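Local structure of putative acetyltransferase (Streptococcus mutans, 3LD2) at residues V111-A116 / Q132-E137; Y98-P103 / S140-V145; E155-Y160 / L185-D190. The protein probably transfers an acyl group from acyl-coenzyme A to a substrate not yet identified, as a putative acetyltransferase of the GNAT family. All coordinates share one frame; numbering follows the deposited sequence.

Contact 1. Residues V111-A116 / Q132-E137; sequences VTFGIA and QIFLNE. With COA (coenzyme A), chain E.
In the beta-alpha-beta unit built from strand 110-117, helix 126-138 and strand 144-150, the contact between the first strand and the helix rests on one helix residue, F134, which packs against V111 and F113. V111 and F113 are alternate residues on one side of the strand, and both point toward the helix. The two phenylalanine side chains cross at about a right angle. Their rings meet obliquely, with planes at 44° and centroids 4.7 Å apart. F113 CG sits over one face of the F134 ring, offset toward its rim, and the closest approach is F113 CD2 to F134 CE2 at 3.6 Å. V111 comes from the opposite direction, its CG1 oblique to the ring, 3.8 Å from F134 CZ. F134 holds its CG anti to the backbone N (chi1 158°), which sends the ring out from the helix and brings the CE2-CZ end between the two strand side chains. All three residues are buried and no hydrogen bond crosses the gap. On the outer side of the helix N136 turns back instead: its ND2 donates to Q132 O at 2.9 Å, and the backbone N136 N reaches the same oxygen from the opposite face of the carbonyl plane. Farther along the strand, the chain passes from this apolar packing to the cofactor, with I115 CG2 3.8 Å from C2P of coenzyme A. F113 also packs on V145 and I147 of the neighbouring strand 144-150. From the helix, F134 reaches beyond strand 110-117 to two more strands: Y98 of strand 92-100 meets its ring edge-to-face, and L84 of strand 82-88 touches it as well.

Contact 2. Residues Y98-P103 / S140-V145; sequences YSSLYP and SDYQKV
S100 and Y142 mark the closest approach of two backbones that are not sheet neighbours: their CA atoms are 8.7 Å apart, and strand 110-117 lies between strands 92-100 and 144-150. Segment 98-103 is the end of a strand, extended through S100 and then turning into loop, while 140-145 is loop until the next strand starts at K144. The gap is bridged mainly by the side chain of Y142, whose OH also comes near the backbone at S99 and S100. Its CG stands beside the backbone N and anti to the carbonyl carbon (chi1 -63°), and the ring extends toward the other segment with its hydroxyl leading. There Y142 OH and S100 OG form a hydrogen bond of 2.9 Å in which either oxygen could be the donor. S100 OG lies in the plane of the tyrosine ring, at its edge, and is 3.3 Å from Y142 CE1. The serine thus meets the rim of the ring on the CE1 side and covers neither face. Beneath the bridge the ring of Y142 packs on V111 of the intervening strand. The contact is at the surface, well away from the coenzyme. It ties the loop entering strand 144-150 to the end of strand 92-100, across the end of strand 110-117 where it begins, in the mixed sheet of the GNAT fold.

Contact 3. Residues E155-Y160 / L185-D190; sequences EAVLFY and LIYSYD. With COA (coenzyme A), chain E.
Y187 and V157 cross at about a right angle where helix 154-162 packs on strand 180-190, the Y187 ring reaching from the strand toward the helix. Y160 sits over one face of that ring, meeting it with its CB rather than with its own aromatic group; the nearest pair is Y160 CB to Y187 CD1 at 4.3 Å. The phenol end of Y187 carries on to the preceding turn, where Y187 OH comes 3.8 Å from V157 CG1. The two methyls of V157 are shared out between two strand residues. With chi1 at 164°, CG1 lies beside the carbonyl carbon and turns to the tyrosine, while CG2, beside the backbone N, meets L185 CD1 at 4.0 Å. L185 and Y187 stand on the same side of the strand; the axes of segments 155-160 and 185-190 run at 22°, 10.7 Å apart at closest approach. E155, A156, L158 and F159 of the helix line the coenzyme A pocket, and Y160 touches both sides. The F159 ring has the cofactor's CCP over one face, offset toward the rim, and O4B at its edge, in plane, 3.2 Å from F159 CD1. L158 CD1 lies against the adenine, 3.4 Å from C2A, and A156 CB is near C3P of the pantetheine arm. Beyond CB the Y160 ring turns off across the direction of Y187, and its OH comes 3.8 Å from C2P, near the thiol end. E155, seen to bind CoA, approaches the adenine amino group with its CB. No hydrogen bond or salt bridge joins helix to strand, so the two are held mainly by apolar packing, with one Y187 face covered and a V157 methyl against the phenol oxygen.

The three contacts share one sheet. Contacts 1 and 2, with centres 10 Å apart, join through neighbouring strands: T112 N reaches S99 O at 2.8 Å and V111 N reaches K144 O at 2.9 Å, both probable hydrogen bonds. Contacts 2 and 3 lie farther apart, about 16 Å between centres, yet V145 O is 2.8 Å from Y189 N, again a probable hydrogen bond. Contacts 1 and 3 meet in the interior, where F113 CE1 packs 3.6 Å from Y160 OH. These two also touch coenzyme A from strand and helix, whereas contact 2 is remote, the S99 side chain lying about 13 Å from the cofactor.

Contact 1. Residues V111-A116 / Q132-E137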
loop_
_atom_site.group_PDB
_atom_site.type_symbol
_atom_site.label_atom_id
_atom_site.label_comp_id
_atom_site.label_asym_id
_atom_site.label_seq_id
_atom_site.Cartn_x
_atom_site.Cartn_y
_atom_site.Cartn_z
ATOM N N VAL A 111 8.746 6.541 6.290
ATOM C CA VAL A 111 7.655 5.561 6.352
ATOM C C VAL A 111 7.331 4.966 4.959
ATOM O O VAL A 111 7.508 5.635 3.930
ATOM C CB VAL A 111 6.403 6.132 7.085
ATOM C CG1 VAL A 111 5.737 7.238 6.283
ATOM C CG2 VAL A 111 5.418 5.031 7.412
ATOM N N THR A 112 6.922 3.699 4.917
ATOM C CA THR A 112 6.389 3.094 3.675
ATOM C C THR A 112 4.954 2.494 3.865
ATOM O O THR A 112 4.472 2.384 4.998
ATOM C CB THR A 112 7.394 2.056 3.063
ATOM O OG1 THR A 112 6.993 1.675 1.728
ATOM C CG2 THR A 112 7.506 0.831 3.931
ATOM N N PHE A 113 4.271 2.131 2.772
ATOM C CA PHE A 113 2.898 1.596 2.856
ATOM C C PHE A 113 2.461 0.832 1.622
ATOM O O PHE A 113 2.959 1.067 0.534
ATOM C CB PHE A 113 1.876 2.711 3.116
ATOM C CG PHE A 113 1.675 3.629 1.948
ATOM C CD1 PHE A 113 0.642 3.415 1.048
ATOM C CD2 PHE A 113 2.527 4.701 1.739
ATOM C CE1 PHE A 113 0.452 4.260 -0.043
ATOM C CE2 PHE A 113 2.357 5.552 0.657
ATOM C CZ PHE A 113 1.315 5.332 -0.239
ATOM N N GLY A 114 1.525 -0.092 1.804
ATOM C CA GLY A 114 0.839 -0.734 0.693
ATOM C C GLY A 114 -0.629 -0.331 0.741
ATOM O O GLY A 114 -1.098 0.187 1.758
ATOM N N ILE A 115 -1.348 -0.546 -0.353
ATOM C CA ILE A 115 -2.771 -0.253 -0.405
ATOM C C ILE A 115 -3.475 -1.118 -1.457
ATOM O O ILE A 115 -2.931 -1.422 -2.503
ATOM C CB ILE A 115 -3.041 1.236 -0.675
ATOM C CG1 ILE A 115 -4.535 1.553 -0.499
ATOM C CG2 ILE A 115 -2.558 1.603 -2.053
ATOM C CD1 ILE A 115 -4.876 3.002 -0.697
ATOM N N ALA A 116 -4.683 -1.554 -1.140
ATOM C CA ALA A 116 -5.441 -2.379 -2.058
ATOM C C ALA A 116 -6.909 -2.010 -1.936
ATOM O O ALA A 116 -7.479 -2.016 -0.845
ATOM C CB ALA A 116 -5.201 -3.874 -1.784
ATOM N N GLN A 132 -5.109 9.671 2.548
ATOM C CA GLN A 132 -5.231 10.934 3.248
ATOM C C GLN A 132 -5.190 10.772 4.767
ATOM O O GLN A 132 -4.578 11.579 5.466
ATOM C CB GLN A 132 -6.509 11.633 2.848
ATOM C CG GLN A 132 -6.281 13.032 2.409
ATOM C CD GLN A 132 -5.430 13.106 1.143
ATOM O OE1 GLN A 132 -5.704 12.407 0.161
ATOM N NE2 GLN A 132 -4.397 13.957 1.159
ATOM N N ILE A 133 -5.843 9.752 5.309
ATOM C CA ILE A 133 -5.739 9.666 6.744
ATOM C C ILE A 133 -4.364 9.130 7.112
ATOM O O ILE A 133 -3.741 9.621 8.056
ATOM C CB ILE A 133 -6.987 9.045 7.498
ATOM C CG1 ILE A 133 -6.817 7.572 7.774
ATOM C CG2 ILE A 133 -8.315 9.355 6.770
ATOM C CD1 ILE A 133 -7.434 6.760 6.670
ATOM N N PHE A 134 -3.856 8.183 6.332
ATOM C CA PHE A 134 -2.474 7.736 6.514
ATOM C C PHE A 134 -1.528 8.936 6.638
ATOM O O PHE A 134 -0.776 9.045 7.602
ATOM C CB PHE A 134 -2.028 6.830 5.360
ATOM C CG PHE A 134 -0.523 6.752 5.177
ATOM C CD1 PHE A 134 0.271 6.008 6.055
ATOM C CD2 PHE A 134 0.096 7.404 4.115
ATOM C CE1 PHE A 134 1.664 5.929 5.894
ATOM C CE2 PHE A 134 1.490 7.325 3.932
ATOM C CZ PHE A 134 2.278 6.585 4.826
ATOM N N LEU A 135 -1.566 9.833 5.664
ATOM C CA LEU A 135 -0.648 10.952 5.649
ATOM C C LEU A 135 -0.745 11.744 6.936
ATOM O O LEU A 135 0.282 12.179 7.469
ATOM C CB LEU A 135 -0.878 11.857 4.441
ATOM C CG LEU A 135 -0.372 11.333 3.095
ATOM C CD1 LEU A 135 -0.868 12.215 1.966
ATOM C CD2 LEU A 135 1.169 11.242 3.053
ATOM N N ASN A 136 -1.963 11.919 7.449
ATOM C CA ASN A 136 -2.131 12.646 8.704
ATOM C C ASN A 136 -1.718 11.892 9.965
ATOM O O ASN A 136 -1.440 12.514 10.978
ATOM C CB ASN A 136 -3.533 13.230 8.842
ATOM C CG ASN A 136 -3.745 14.428 7.923
ATOM O OD1 ASN A 136 -3.490 15.576 8.310
ATOM N ND2 ASN A 136 -4.169 14.164 6.679
ATOM N N GLU A 137 -1.685 10.562 9.902
ATOM C CA GLU A 137 -1.089 9.754 10.963
ATOM C C GLU A 137 0.409 10.005 11.095
ATOM O O GLU A 137 0.907 10.260 12.183
ATOM C CB GLU A 137 -1.294 8.271 10.687
ATOM C CG GLU A 137 -2.693 7.796 10.948
ATOM C CD GLU A 137 -3.187 8.224 12.321
ATOM O OE1 GLU A 137 -4.418 8.420 12.475
ATOM O OE2 GLU A 137 -2.342 8.381 13.240
HETATM N N1A COA E . -7.176 5.017 -14.765
HETATM C C2A COA E . -6.791 6.449 -14.765
HETATM N N3A COA E . -6.600 7.154 -13.450
HETATM C C4A COA E . -6.778 6.422 -12.206
HETATM C C5A COA E . -7.139 4.997 -12.215
HETATM C C6A COA E . -7.350 4.281 -13.512
HETATM N N6A COA E . -7.714 2.874 -13.460
HETATM N N7A COA E . -7.253 4.491 -10.838
HETATM C C8A COA E . -6.942 5.611 -9.983
HETATM N N9A COA E . -6.561 6.771 -10.830
HETATM C C1B COA E . -6.576 7.987 -10.201
HETATM C C2B COA E . -7.291 9.246 -10.654
HETATM O O2B COA E . -7.287 9.761 -11.950
HETATM C C3B COA E . -7.818 9.916 -9.462
HETATM O O3B COA E . -8.672 11.016 -9.507
HETATM P P3B COA E . -10.223 10.757 -10.094
HETATM O O7A COA E . -11.101 12.038 -9.535
HETATM O O8A COA E . -10.266 10.753 -11.755
HETATM O O9A COA E . -10.769 9.483 -9.660
HETATM C C4B COA E . -7.467 9.038 -8.277
HETATM O O4B COA E . -6.753 7.842 -8.759
HETATM C C5B COA E . -7.957 9.021 -6.871
HETATM O O5B COA E . -8.823 7.938 -7.157
HETATM P P1A COA E . -9.330 6.777 -6.110
HETATM O O1A COA E . -10.911 6.429 -6.447
HETATM O O2A COA E . -9.163 7.289 -4.757
HETATM O O3A COA E . -8.427 5.425 -6.306
HETATM P P2A COA E . -8.942 3.910 -5.956
HETATM O O4A COA E . -9.782 3.310 -7.242
HETATM O O5A COA E . -9.774 3.876 -4.760
HETATM O O6A COA E . -7.616 2.957 -5.772
HETATM C CBP COA E . -5.571 2.017 -6.299
HETATM C CCP COA E . -6.428 3.285 -6.441
HETATM C CDP COA E . -5.362 1.765 -4.782
HETATM C CEP COA E . -4.225 2.165 -7.059
HETATM C CAP COA E . -6.381 0.820 -6.869
HETATM O OAP COA E . -6.408 0.786 -8.270
HETATM C C9P COA E . -5.731 -0.483 -6.428
HETATM O O9P COA E . -6.326 -1.170 -5.664
HETATM N N8P COA E . -4.874 -1.183 -7.371
HETATM C C7P COA E . -4.798 -2.610 -7.136
HETATM C C6P COA E . -3.363 -3.059 -6.845
HETATM C C5P COA E . -2.553 -1.939 -6.185
HETATM O O5P COA E . -2.728 -1.699 -5.040
HETATM N N4P COA E . -1.508 -1.241 -6.908
HETATM C C3P COA E . -0.352 -0.652 -6.202
HETATM C C2P COA E . -0.606 -0.266 -4.741
HETATM S S1P COA E . 0.532 -1.239 -3.693
#

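Contact 2. Residues Y98-P103 / S140-V145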
loop_
_atom_site.group_PDB
_atom_site.type_symbol
_atom_site.label_atom_id
_atom_site.label_comp_id
_atom_site.label_asym_id
_atom_site.label_seq_id
_atom_site.Cartn_x
_atom_site.Cartn_y
_atom_site.Cartn_z
ATOM N N TYR A 98 0.981 0.336 6.816
ATOM C CA TYR A 98 2.198 1.143 6.771
ATOM C C TYR A 98 3.154 0.799 7.880
ATOM O O TYR A 98 2.778 0.233 8.897
ATOM C CB TYR A 98 1.894 2.644 6.768
ATOM C CG TYR A 98 1.222 3.185 8.001
ATOM C CD1 TYR A 98 1.977 3.685 9.056
ATOM C CD2 TYR A 98 -0.168 3.229 8.106
ATOM C CE1 TYR A 98 1.377 4.205 10.193
ATOM C CE2 TYR A 98 -0.790 3.743 9.240
ATOM C CZ TYR A 98 -0.010 4.224 10.293
ATOM O OH TYR A 98 -0.592 4.748 11.441
ATOM N N SER A 99 4.405 1.147 7.672
ATOM C CA SER A 99 5.441 0.809 8.628
ATOM C C SER A 99 6.721 1.575 8.290
ATOM O O SER A 99 6.876 2.066 7.161
ATOM C CB SER A 99 5.716 -0.679 8.539
ATOM O OG SER A 99 6.468 -0.922 7.363
ATOM N N SER A 100 7.626 1.679 9.271
ATOM C CA SER A 100 8.984 2.200 9.051
ATOM C C SER A 100 9.740 1.494 7.918
ATOM O O SER A 100 9.776 0.269 7.848
ATOM C CB SER A 100 9.804 2.057 10.333
ATOM O OG SER A 100 9.633 3.203 11.146
ATOM N N LEU A 101 10.379 2.257 7.051
ATOM C CA LEU A 101 11.104 1.639 5.946
ATOM C C LEU A 101 12.354 0.883 6.403
ATOM O O LEU A 101 12.676 -0.160 5.842
ATOM C CB LEU A 101 11.462 2.665 4.871
ATOM C CG LEU A 101 12.068 2.068 3.598
ATOM C CD1 LEU A 101 11.201 0.927 3.058
ATOM C CD2 LEU A 101 12.250 3.135 2.534
ATOM N N TYR A 102 13.065 1.400 7.402
ATOM C CA TYR A 102 14.276 0.724 7.878
ATOM C C TYR A 102 14.208 0.510 9.392
ATOM O O TYR A 102 13.657 1.349 10.128
ATOM C CB TYR A 102 15.563 1.502 7.542
ATOM C CG TYR A 102 15.765 1.894 6.093
ATOM C CD1 TYR A 102 16.336 1.014 5.169
ATOM C CD2 TYR A 102 15.420 3.163 5.656
ATOM C CE1 TYR A 102 16.544 1.401 3.838
ATOM C CE2 TYR A 102 15.616 3.549 4.351
ATOM C CZ TYR A 102 16.172 2.671 3.445
ATOM O OH TYR A 102 16.347 3.106 2.152
ATOM N N PRO A 103 14.796 -0.601 9.864
ATOM C CA PRO A 103 14.714 -0.944 11.284
ATOM C C PRO A 103 15.811 -0.251 12.058
ATOM O O PRO A 103 15.800 -0.306 13.272
ATOM C CB PRO A 103 14.947 -2.461 11.299
ATOM C CG PRO A 103 15.202 -2.870 9.835
ATOM C CD PRO A 103 15.549 -1.613 9.105
ATOM N N SER A 140 3.396 13.746 11.759
ATOM C CA SER A 140 4.053 14.087 13.002
ATOM C C SER A 140 5.345 13.308 13.237
ATOM O O SER A 140 6.309 13.870 13.745
ATOM C CB SER A 140 3.074 13.833 14.158
ATOM O OG SER A 140 3.758 13.495 15.351
ATOM N N ASP A 141 5.353 12.023 12.873
ATOM C CA ASP A 141 6.433 11.098 13.230
ATOM C C ASP A 141 7.512 10.827 12.177
ATOM O O ASP A 141 8.551 10.254 12.522
ATOM C CB ASP A 141 5.863 9.730 13.632
ATOM C CG ASP A 141 4.919 9.808 14.812
ATOM O OD1 ASP A 141 5.360 10.302 15.878
ATOM O OD2 ASP A 141 3.742 9.375 14.667
ATOM N N TYR A 142 7.264 11.161 10.904
ATOM C CA TYR A 142 8.240 10.880 9.836
ATOM C C TYR A 142 8.504 12.096 8.963
ATOM O O TYR A 142 7.740 13.062 8.970
ATOM C CB TYR A 142 7.787 9.730 8.923
ATOM C CG TYR A 142 7.624 8.368 9.552
ATOM C CD1 TYR A 142 8.675 7.464 9.592
ATOM C CD2 TYR A 142 6.408 7.974 10.062
ATOM C CE1 TYR A 142 8.520 6.201 10.151
ATOM C CE2 TYR A 142 6.245 6.719 10.630
ATOM C CZ TYR A 142 7.293 5.833 10.667
ATOM O OH TYR A 142 7.100 4.583 11.233
ATOM N N GLN A 143 9.580 12.034 8.188
ATOM C CA GLN A 143 9.964 13.153 7.333
ATOM C C GLN A 143 9.533 12.885 5.898
ATOM O O GLN A 143 9.175 13.800 5.154
ATOM C CB GLN A 143 11.485 13.338 7.358
ATOM C CG GLN A 143 12.049 13.850 8.675
ATOM C CD GLN A 143 11.546 15.235 9.000
ATOM O OE1 GLN A 143 10.769 15.408 9.941
ATOM N NE2 GLN A 143 11.963 16.233 8.209
ATOM N N LYS A 144 9.566 11.608 5.529
ATOM C CA LYS A 144 9.505 11.217 4.143
ATOM C C LYS A 144 8.791 9.889 3.966
ATOM O O LYS A 144 9.049 8.923 4.699
ATOM C CB LYS A 144 10.927 11.096 3.594
ATOM C CG LYS A 144 11.009 10.785 2.128
ATOM C CD LYS A 144 12.336 10.158 1.794
ATOM C CE LYS A 144 12.598 10.192 0.296
ATOM N NZ LYS A 144 14.034 9.998 -0.010
ATOM N N VAL A 145 7.890 9.865 2.987
ATOM C CA VAL A 145 7.273 8.635 2.527
ATOM C C VAL A 145 7.992 8.166 1.275
ATOM O O VAL A 145 8.299 8.950 0.390
ATOM C CB VAL A 145 5.804 8.829 2.114
ATOM C CG1 VAL A 145 5.163 7.480 1.864
ATOM C CG2 VAL A 145 5.059 9.605 3.149
#

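Contact 3. Residues E155-Y160 / L185-D190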
loop_
_atom_site.group_PDB
_atom_site.type_symbol
_atom_site.label_atom_id
_atom_site.label_comp_id
_atom_site.label_asym_id
_atom_site.label_seq_id
_atom_site.Cartn_x
_atom_site.Cartn_y
_atom_site.Cartn_z
ATOM N N GLU A 155 -2.486 2.105 -13.097
ATOM C CA GLU A 155 -3.415 2.872 -12.264
ATOM C C GLU A 155 -2.735 3.443 -11.029
ATOM O O GLU A 155 -3.067 4.556 -10.607
ATOM C CB GLU A 155 -4.670 2.076 -11.883
ATOM C CG GLU A 155 -4.441 0.616 -11.620
ATOM C CD GLU A 155 -4.426 -0.196 -12.898
ATOM O OE1 GLU A 155 -3.649 -1.185 -12.981
ATOM O OE2 GLU A 155 -5.193 0.167 -13.822
ATOM N N ALA A 156 -1.792 2.692 -10.456
ATOM C CA ALA A 156 -1.005 3.187 -9.327
ATOM C C ALA A 156 -0.152 4.385 -9.739
ATOM O O ALA A 156 -0.076 5.394 -9.022
ATOM C CB ALA A 156 -0.143 2.087 -8.722
ATOM N N VAL A 157 0.478 4.281 -10.906
ATOM C CA VAL A 157 1.262 5.389 -11.415
ATOM C C VAL A 157 0.404 6.658 -11.410
ATOM O O VAL A 157 0.843 7.719 -10.951
ATOM C CB VAL A 157 1.839 5.082 -12.844
ATOM C CG1 VAL A 157 2.315 6.339 -13.518
ATOM C CG2 VAL A 157 2.973 4.060 -12.774
ATOM N N LEU A 158 -0.825 6.553 -11.902
ATOM C CA LEU A 158 -1.648 7.742 -12.086
ATOM C C LEU A 158 -2.198 8.240 -10.752
ATOM O O LEU A 158 -2.224 9.437 -10.473
ATOM C CB LEU A 158 -2.784 7.438 -13.062
ATOM C CG LEU A 158 -2.313 7.236 -14.499
ATOM C CD1 LEU A 158 -3.470 6.865 -15.405
ATOM C CD2 LEU A 158 -1.606 8.498 -15.021
ATOM N N PHE A 159 -2.640 7.287 -9.936
ATOM C CA PHE A 159 -3.069 7.525 -8.562
ATOM C C PHE A 159 -2.035 8.354 -7.791
ATOM O O PHE A 159 -2.350 9.444 -7.292
ATOM C CB PHE A 159 -3.285 6.159 -7.889
ATOM C CG PHE A 159 -3.847 6.230 -6.501
ATOM C CD1 PHE A 159 -5.110 6.740 -6.271
ATOM C CD2 PHE A 159 -3.117 5.736 -5.423
ATOM C CE1 PHE A 159 -5.637 6.765 -4.976
ATOM C CE2 PHE A 159 -3.632 5.749 -4.136
ATOM C CZ PHE A 159 -4.890 6.265 -3.912
ATOM N N TYR A 160 -0.800 7.850 -7.721
ATOM C CA TYR A 160 0.226 8.489 -6.895
ATOM C C TYR A 160 0.602 9.882 -7.378
ATOM O O TYR A 160 0.777 10.804 -6.566
ATOM C CB TYR A 160 1.465 7.611 -6.757
ATOM C CG TYR A 160 1.228 6.407 -5.882
ATOM C CD1 TYR A 160 0.599 6.542 -4.652
ATOM C CD2 TYR A 160 1.636 5.144 -6.278
ATOM C CE1 TYR A 160 0.372 5.439 -3.833
ATOM C CE2 TYR A 160 1.423 4.037 -5.480
ATOM C CZ TYR A 160 0.794 4.188 -4.247
ATOM O OH TYR A 160 0.580 3.085 -3.443
ATOM N N LEU A 185 9.574 1.970 -10.224
ATOM C CA LEU A 185 9.491 3.407 -10.047
ATOM C C LEU A 185 9.338 3.728 -8.582
ATOM O O LEU A 185 8.481 3.169 -7.898
ATOM C CB LEU A 185 8.327 3.991 -10.827
ATOM C CG LEU A 185 8.247 3.582 -12.290
ATOM C CD1 LEU A 185 7.016 4.228 -12.919
ATOM C CD2 LEU A 185 9.536 3.970 -12.984
ATOM N N ILE A 186 10.192 4.623 -8.104
ATOM C CA ILE A 186 10.271 4.911 -6.692
ATOM C C ILE A 186 9.651 6.255 -6.480
ATOM O O ILE A 186 10.164 7.248 -6.996
ATOM C CB ILE A 186 11.726 4.901 -6.213
ATOM C CG1 ILE A 186 12.280 3.494 -6.385
ATOM C CG2 ILE A 186 11.821 5.342 -4.741
ATOM C CD1 ILE A 186 13.654 3.315 -5.847
ATOM N N TYR A 187 8.536 6.266 -5.748
ATOM C CA TYR A 187 7.791 7.489 -5.470
ATOM C C TYR A 187 7.975 7.963 -4.037
ATOM O O TYR A 187 8.061 7.167 -3.103
ATOM C CB TYR A 187 6.299 7.293 -5.763
ATOM C CG TYR A 187 5.951 7.393 -7.229
ATOM C CD1 TYR A 187 5.541 8.597 -7.789
ATOM C CD2 TYR A 187 6.051 6.287 -8.064
ATOM C CE1 TYR A 187 5.241 8.694 -9.125
ATOM C CE2 TYR A 187 5.741 6.371 -9.415
ATOM C CZ TYR A 187 5.347 7.570 -9.935
ATOM O OH TYR A 187 5.029 7.646 -11.264
ATOM N N SER A 188 8.023 9.265 -3.838
ATOM C CA SER A 188 8.220 9.736 -2.485
ATOM C C SER A 188 7.263 10.855 -2.172
ATOM O O SER A 188 6.569 11.356 -3.053
ATOM C CB SER A 188 9.692 10.117 -2.224
ATOM O OG SER A 188 10.092 11.196 -3.034
ATOM N N TYR A 189 7.199 11.220 -0.898
ATOM C CA TYR A 189 6.312 12.282 -0.466
ATOM C C TYR A 189 6.983 13.037 0.654
ATOM O O TYR A 189 7.458 12.431 1.616
ATOM C CB TYR A 189 4.978 11.695 0.017
ATOM C CG TYR A 189 3.853 12.704 0.128
ATOM C CD1 TYR A 189 2.793 12.700 -0.775
ATOM C CD2 TYR A 189 3.847 13.648 1.137
ATOM C CE1 TYR A 189 1.768 13.617 -0.681
ATOM C CE2 TYR A 189 2.826 14.569 1.243
ATOM C CZ TYR A 189 1.789 14.547 0.342
ATOM O OH TYR A 189 0.779 15.473 0.466
ATOM N N ASP A 190 7.012 14.359 0.539
ATOM C CA ASP A 190 7.690 15.206 1.513
ATOM C C ASP A 190 6.775 15.485 2.705
ATOM O O ASP A 190 5.824 16.252 2.599
ATOM C CB ASP A 190 8.140 16.514 0.842
ATOM C CG ASP A 190 9.318 17.190 1.569
ATOM O OD1 ASP A 190 10.325 17.554 0.905
ATOM O OD2 ASP A 190 9.235 17.359 2.807
HETATM N N1A COA E . -7.176 5.017 -14.765
HETATM C C2A COA E . -6.791 6.449 -14.765
HETATM N N3A COA E . -6.600 7.154 -13.450
HETATM C C4A COA E . -6.778 6.422 -12.206
HETATM C C5A COA E . -7.139 4.997 -12.215
HETATM C C6A COA E . -7.350 4.281 -13.512
HETATM N N6A COA E . -7.714 2.874 -13.460
HETATM N N7A COA E . -7.253 4.491 -10.838
HETATM C C8A COA E . -6.942 5.611 -9.983
HETATM N N9A COA E . -6.561 6.771 -10.830
HETATM C C1B COA E . -6.576 7.987 -10.201
HETATM C C2B COA E . -7.291 9.246 -10.654
HETATM O O2B COA E . -7.287 9.761 -11.950
HETATM C C3B COA E . -7.818 9.916 -9.462
HETATM O O3B COA E . -8.672 11.016 -9.507
HETATM P P3B COA E . -10.223 10.757 -10.094
HETATM O O7A COA E . -11.101 12.038 -9.535
HETATM O O8A COA E . -10.266 10.753 -11.755
HETATM O O9A COA E . -10.769 9.483 -9.660
HETATM C C4B COA E . -7.467 9.038 -8.277
HETATM O O4B COA E . -6.753 7.842 -8.759
HETATM C C5B COA E . -7.957 9.021 -6.871
HETATM O O5B COA E . -8.823 7.938 -7.157
HETATM P P1A COA E . -9.330 6.777 -6.110
HETATM O O1A COA E . -10.911 6.429 -6.447
HETATM O O2A COA E . -9.163 7.289 -4.757
HETATM O O3A COA E . -8.427 5.425 -6.306
HETATM P P2A COA E . -8.942 3.910 -5.956
HETATM O O4A COA E . -9.782 3.310 -7.242
HETATM O O5A COA E . -9.774 3.876 -4.760
HETATM O O6A COA E . -7.616 2.957 -5.772
HETATM C CBP COA E . -5.571 2.017 -6.299
HETATM C CCP COA E . -6.428 3.285 -6.441
HETATM C CDP COA E . -5.362 1.765 -4.782
HETATM C CEP COA E . -4.225 2.165 -7.059
HETATM C CAP COA E . -6.381 0.820 -6.869
HETATM O OAP COA E . -6.408 0.786 -8.270
HETATM C C9P COA E . -5.731 -0.483 -6.428
HETATM O O9P COA E . -6.326 -1.170 -5.664
HETATM N N8P COA E . -4.874 -1.183 -7.371
HETATM C C7P COA E . -4.798 -2.610 -7.136
HETATM C C6P COA E . -3.363 -3.059 -6.845
HETATM C C5P COA E . -2.553 -1.939 -6.185
HETATM O O5P COA E . -2.728 -1.699 -5.040
HETATM N N4P COA E . -1.508 -1.241 -6.908
HETATM C C3P COA E . -0.352 -0.652 -6.202
HETATM C C2P COA E . -0.606 -0.266 -4.741
HETATM S S1P COA E . 0.532 -1.239 -3.693
#